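Local coordinates for hypothetical protein yibA (PDB 1OYZ) that is of unknown function but folds as an all-helical array with HEAT repeats, with oxidoreductase activity only tentatively assigned, at residues I214-L228 with D240-L253. Residues are numbered along the deposited sequence; the frame is centred on the assembly and turned at random.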
# COMPACT_ATOMS: atom_id res chain seq x y z
N ILE A 214 -1.26 -6.75 -16.11
CA ILE A 214 -2.44 -7.46 -15.59
C ILE A 214 -3.64 -6.52 -15.69
O ILE A 214 -4.75 -6.95 -16.01
CB ILE A 214 -2.25 -7.98 -14.11
CG1 ILE A 214 -2.85 -7.02 -13.13
CG2 ILE A 214 -0.77 -8.17 -13.76
CD1 ILE A 214 -4.20 -7.50 -12.69
N GLY A 215 -3.43 -5.24 -15.44
CA GLY A 215 -4.53 -4.30 -15.54
C GLY A 215 -5.11 -4.24 -16.95
O GLY A 215 -6.34 -4.29 -17.14
N LEU A 216 -4.24 -4.14 -17.95
CA LEU A 216 -4.74 -4.05 -19.32
C LEU A 216 -5.38 -5.36 -19.73
O LEU A 216 -6.41 -5.37 -20.38
CB LEU A 216 -3.62 -3.66 -20.30
CG LEU A 216 -3.26 -2.18 -20.13
CD1 LEU A 216 -1.97 -1.82 -20.83
CD2 LEU A 216 -4.40 -1.34 -20.66
N SER A 217 -4.79 -6.49 -19.34
CA SER A 217 -5.39 -7.75 -19.74
C SER A 217 -6.78 -7.98 -19.11
O SER A 217 -7.70 -8.41 -19.80
CB SER A 217 -4.45 -8.91 -19.41
OG SER A 217 -3.15 -8.65 -19.87
N TYR A 218 -6.95 -7.69 -17.83
CA TYR A 218 -8.28 -7.89 -17.25
C TYR A 218 -9.30 -7.02 -18.01
O TYR A 218 -10.44 -7.43 -18.21
CB TYR A 218 -8.27 -7.57 -15.75
CG TYR A 218 -7.80 -8.75 -14.92
CD1 TYR A 218 -6.49 -9.24 -15.03
CD2 TYR A 218 -8.69 -9.42 -14.06
CE1 TYR A 218 -6.07 -10.37 -14.31
CE2 TYR A 218 -8.28 -10.56 -13.34
CZ TYR A 218 -6.97 -11.03 -13.48
OH TYR A 218 -6.59 -12.17 -12.79
N ARG A 219 -8.86 -5.85 -18.44
CA ARG A 219 -9.70 -4.93 -19.20
C ARG A 219 -9.84 -5.36 -20.67
O ARG A 219 -10.49 -4.66 -21.44
CB ARG A 219 -9.09 -3.51 -19.16
CG ARG A 219 -8.64 -3.01 -17.79
CD ARG A 219 -9.81 -2.54 -16.96
NE ARG A 219 -9.52 -2.49 -15.52
CZ ARG A 219 -8.58 -1.74 -14.94
NH1 ARG A 219 -7.80 -0.96 -15.67
NH2 ARG A 219 -8.44 -1.78 -13.61
N LYS A 220 -9.22 -6.47 -21.08
CA LYS A 220 -9.34 -6.94 -22.47
C LYS A 220 -8.87 -5.90 -23.52
O LYS A 220 -9.40 -5.83 -24.62
CB LYS A 220 -10.81 -7.28 -22.75
CG LYS A 220 -11.50 -8.11 -21.66
CD LYS A 220 -11.39 -9.61 -21.93
CE LYS A 220 -11.86 -10.46 -20.74
NZ LYS A 220 -10.90 -10.38 -19.59
N ASP A 221 -7.87 -5.11 -23.16
CA ASP A 221 -7.35 -4.08 -24.04
C ASP A 221 -6.18 -4.65 -24.85
O ASP A 221 -5.10 -4.90 -24.31
CB ASP A 221 -6.94 -2.88 -23.17
CG ASP A 221 -6.63 -1.63 -23.97
OD1 ASP A 221 -7.00 -0.53 -23.48
OD2 ASP A 221 -6.01 -1.74 -25.05
N LYS A 222 -6.41 -4.85 -26.14
CA LYS A 222 -5.40 -5.43 -27.00
C LYS A 222 -4.11 -4.67 -27.18
O LYS A 222 -3.16 -5.19 -27.73
CB LYS A 222 -6.06 -5.79 -28.34
CG LYS A 222 -6.97 -7.01 -28.14
CD LYS A 222 -8.12 -7.13 -29.14
CE LYS A 222 -8.82 -8.47 -28.96
NZ LYS A 222 -9.99 -8.58 -29.85
N ARG A 223 -4.04 -3.44 -26.68
CA ARG A 223 -2.76 -2.76 -26.81
C ARG A 223 -1.68 -3.45 -25.94
O ARG A 223 -0.49 -3.13 -26.06
CB ARG A 223 -2.89 -1.28 -26.48
CG ARG A 223 -3.67 -0.52 -27.56
CD ARG A 223 -4.93 0.07 -27.01
NE ARG A 223 -4.65 1.20 -26.14
CZ ARG A 223 -5.53 1.73 -25.29
NH1 ARG A 223 -6.75 1.23 -25.19
NH2 ARG A 223 -5.19 2.79 -24.57
N VAL A 224 -2.04 -4.42 -25.11
CA VAL A 224 -0.99 -5.08 -24.31
C VAL A 224 -0.35 -6.24 -25.09
O VAL A 224 0.73 -6.70 -24.75
CB VAL A 224 -1.57 -5.62 -22.94
CG1 VAL A 224 -2.30 -6.96 -23.14
CG2 VAL A 224 -0.45 -5.75 -21.89
N LEU A 225 -1.01 -6.71 -26.14
CA LEU A 225 -0.51 -7.85 -26.91
C LEU A 225 0.98 -7.96 -27.20
O LEU A 225 1.63 -8.98 -26.92
CB LEU A 225 -1.23 -7.95 -28.25
CG LEU A 225 -2.39 -8.92 -28.32
CD1 LEU A 225 -1.98 -10.28 -27.77
CD2 LEU A 225 -3.55 -8.35 -27.53
N SER A 226 1.53 -6.92 -27.79
CA SER A 226 2.95 -6.96 -28.14
C SER A 226 3.88 -7.25 -26.95
O SER A 226 4.73 -8.13 -27.01
CB SER A 226 3.35 -5.65 -28.82
OG SER A 226 4.57 -5.83 -29.50
N VAL A 227 3.71 -6.52 -25.86
CA VAL A 227 4.57 -6.73 -24.70
C VAL A 227 4.27 -8.09 -24.09
O VAL A 227 5.16 -8.82 -23.68
CB VAL A 227 4.39 -5.59 -23.65
CG1 VAL A 227 2.91 -5.33 -23.46
CG2 VAL A 227 5.02 -5.98 -22.30
N LEU A 228 3.00 -8.43 -24.05
CA LEU A 228 2.62 -9.71 -23.48
C LEU A 228 3.37 -10.83 -24.24
O LEU A 228 4.00 -11.69 -23.62
CB LEU A 228 1.11 -9.87 -23.58
CG LEU A 228 0.44 -10.87 -22.63
CD1 LEU A 228 0.96 -10.69 -21.21
CD2 LEU A 228 -1.07 -10.67 -22.69
N ASP A 240 2.09 -14.27 -13.28
CA ASP A 240 1.07 -13.27 -13.53
C ASP A 240 0.94 -13.01 -15.06
O ASP A 240 -0.14 -12.74 -15.55
CB ASP A 240 1.45 -11.93 -12.83
CG ASP A 240 1.13 -11.91 -11.31
OD1 ASP A 240 -0.06 -11.90 -10.94
OD2 ASP A 240 2.07 -11.88 -10.49
N ILE A 241 2.05 -13.07 -15.80
CA ILE A 241 2.00 -12.81 -17.23
C ILE A 241 1.22 -13.91 -17.92
O ILE A 241 0.34 -13.67 -18.75
CB ILE A 241 3.44 -12.64 -17.82
CG1 ILE A 241 3.81 -11.15 -17.79
CG2 ILE A 241 3.56 -13.16 -19.26
CD1 ILE A 241 3.60 -10.49 -16.46
N ILE A 242 1.52 -15.14 -17.53
CA ILE A 242 0.83 -16.28 -18.11
C ILE A 242 -0.65 -16.16 -17.79
O ILE A 242 -1.51 -16.37 -18.64
CB ILE A 242 1.40 -17.57 -17.53
CG1 ILE A 242 2.90 -17.58 -17.77
CG2 ILE A 242 0.68 -18.79 -18.15
CD1 ILE A 242 3.62 -18.86 -17.27
N GLU A 243 -0.94 -15.78 -16.56
CA GLU A 243 -2.32 -15.62 -16.13
C GLU A 243 -3.05 -14.49 -16.88
O GLU A 243 -4.23 -14.62 -17.24
CB GLU A 243 -2.34 -15.34 -14.63
CG GLU A 243 -3.68 -14.91 -14.11
CD GLU A 243 -4.64 -16.05 -14.08
OE1 GLU A 243 -5.81 -15.85 -13.67
OE2 GLU A 243 -4.22 -17.15 -14.48
N ALA A 244 -2.34 -13.38 -17.09
CA ALA A 244 -2.90 -12.23 -17.82
C ALA A 244 -3.20 -12.68 -19.26
O ALA A 244 -4.21 -12.28 -19.85
CB ALA A 244 -1.90 -11.09 -17.84
N ALA A 245 -2.32 -13.51 -19.80
CA ALA A 245 -2.50 -14.02 -21.14
C ALA A 245 -3.87 -14.72 -21.26
O ALA A 245 -4.57 -14.57 -22.26
CB ALA A 245 -1.35 -14.97 -21.51
N GLY A 246 -4.28 -15.46 -20.22
CA GLY A 246 -5.56 -16.14 -20.26
C GLY A 246 -6.72 -15.17 -20.08
O GLY A 246 -7.79 -15.32 -20.68
N GLU A 247 -6.50 -14.17 -19.24
CA GLU A 247 -7.50 -13.16 -18.97
C GLU A 247 -7.78 -12.25 -20.18
O GLU A 247 -8.93 -11.89 -20.41
CB GLU A 247 -7.08 -12.31 -17.77
CG GLU A 247 -7.24 -13.00 -16.43
CD GLU A 247 -8.70 -13.30 -16.12
OE1 GLU A 247 -9.54 -12.37 -16.26
OE2 GLU A 247 -9.00 -14.47 -15.73
N LEU A 248 -6.75 -11.89 -20.94
CA LEU A 248 -6.92 -11.01 -22.10
C LEU A 248 -7.99 -11.52 -23.08
O LEU A 248 -8.70 -10.73 -23.69
CB LEU A 248 -5.60 -10.83 -22.84
CG LEU A 248 -5.65 -9.99 -24.13
CD1 LEU A 248 -6.05 -8.54 -23.80
CD2 LEU A 248 -4.28 -10.03 -24.79
N GLY A 249 -8.10 -12.84 -23.23
CA GLY A 249 -9.11 -13.41 -24.12
C GLY A 249 -8.89 -13.25 -25.63
O GLY A 249 -9.84 -13.25 -26.43
N ASP A 250 -7.62 -13.10 -26.00
CA ASP A 250 -7.22 -12.92 -27.39
C ASP A 250 -6.51 -14.22 -27.86
O ASP A 250 -5.41 -14.55 -27.37
CB ASP A 250 -6.29 -11.71 -27.47
CG ASP A 250 -5.92 -11.33 -28.89
OD1 ASP A 250 -5.87 -10.11 -29.15
OD2 ASP A 250 -5.66 -12.24 -29.73
N LYS A 251 -7.11 -14.93 -28.80
CA LYS A 251 -6.54 -16.20 -29.26
C LYS A 251 -5.22 -16.09 -29.99
O LYS A 251 -4.65 -17.10 -30.39
CB LYS A 251 -7.56 -16.94 -30.12
CG LYS A 251 -8.87 -17.28 -29.40
CD LYS A 251 -9.76 -18.18 -30.29
CE LYS A 251 -10.98 -18.69 -29.53
NZ LYS A 251 -11.61 -17.56 -28.76
N THR A 252 -4.73 -14.88 -30.15
CA THR A 252 -3.45 -14.71 -30.81
C THR A 252 -2.36 -15.36 -29.96
O THR A 252 -1.30 -15.71 -30.45
CB THR A 252 -3.06 -13.23 -30.95
OG1 THR A 252 -4.11 -12.52 -31.60
CG2 THR A 252 -1.78 -13.10 -31.75
N LEU A 253 -2.64 -15.51 -28.67
CA LEU A 253 -1.66 -16.09 -27.77
C LEU A 253 -1.71 -17.61 -27.62
O LEU A 253 -0.90 -18.18 -26.90
CB LEU A 253 -1.76 -15.46 -26.39
CG LEU A 253 -1.45 -13.97 -26.31
CD1 LEU A 253 -2.62 -13.23 -26.87
CD2 LEU A 253 -1.24 -13.53 -24.87
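In this HEAT-type alpha-solenoid, helices 206-218 and 239-248 pack nearly parallel, with helix 225-232 between them in sequence, and Ser217 meets Ala244. The axes of 214-218 and 240-248 approach to 8.1 Å at an angle of 21°. Ser217 OG lies 3.4 Å from Ala244 CB and is hydrogen-bonded to Ile213 O, one turn back. Leu248 CA gives a CA-H...O contact to Ser217 O.

The helix that starts near Leu225 adds leucines to the contact. Leu248 has CG anti to the backbone N (chi1 177°), which carries its methyl groups in among Val224, Leu225 and Leu228. Leu248 CD2 lies 3.3 Å from Leu225 CD2, tighter than usual van der Waals contact, so the exact placing of Leu225 is doubtful. Leu228 reaches between helix 239-248 and the loop after it: CD1 faces Ile241 and Ala244, while CD2 lies 3.6 Å from Leu253 CD2.

Asp250 borders this apolar patch. Its OD2 accepts the backbone N of Thr252 through the anti lone pair, forming an Asx turn. Its OD1 lies 3.4 Å from CE of Lys222, whose ammonium is nearby but beyond salt-bridge range, and 3.3 Å from Leu225 CD2. With an alanine here, the Thr252 N-H would probably lose its side-chain acceptor and Lys222 its neighbouring negative charge.

At the exposed edge, Glu247 CG sits over one face of the Tyr218 ring in a CH-pi contact. Glu247 OE2 and Glu243 OE1 both pair with Lys276. Lys220, the positive-phi residue of the Schellman motif ending helix 206-218, bends at chi2 and chi4 to bring NZ to carbonyls in the last turns of both helices. NZ donates to Tyr218 O from above the carbonyl plane and to Glu247 O at 2.6 Å, tilted 33° from that carbonyl's plane.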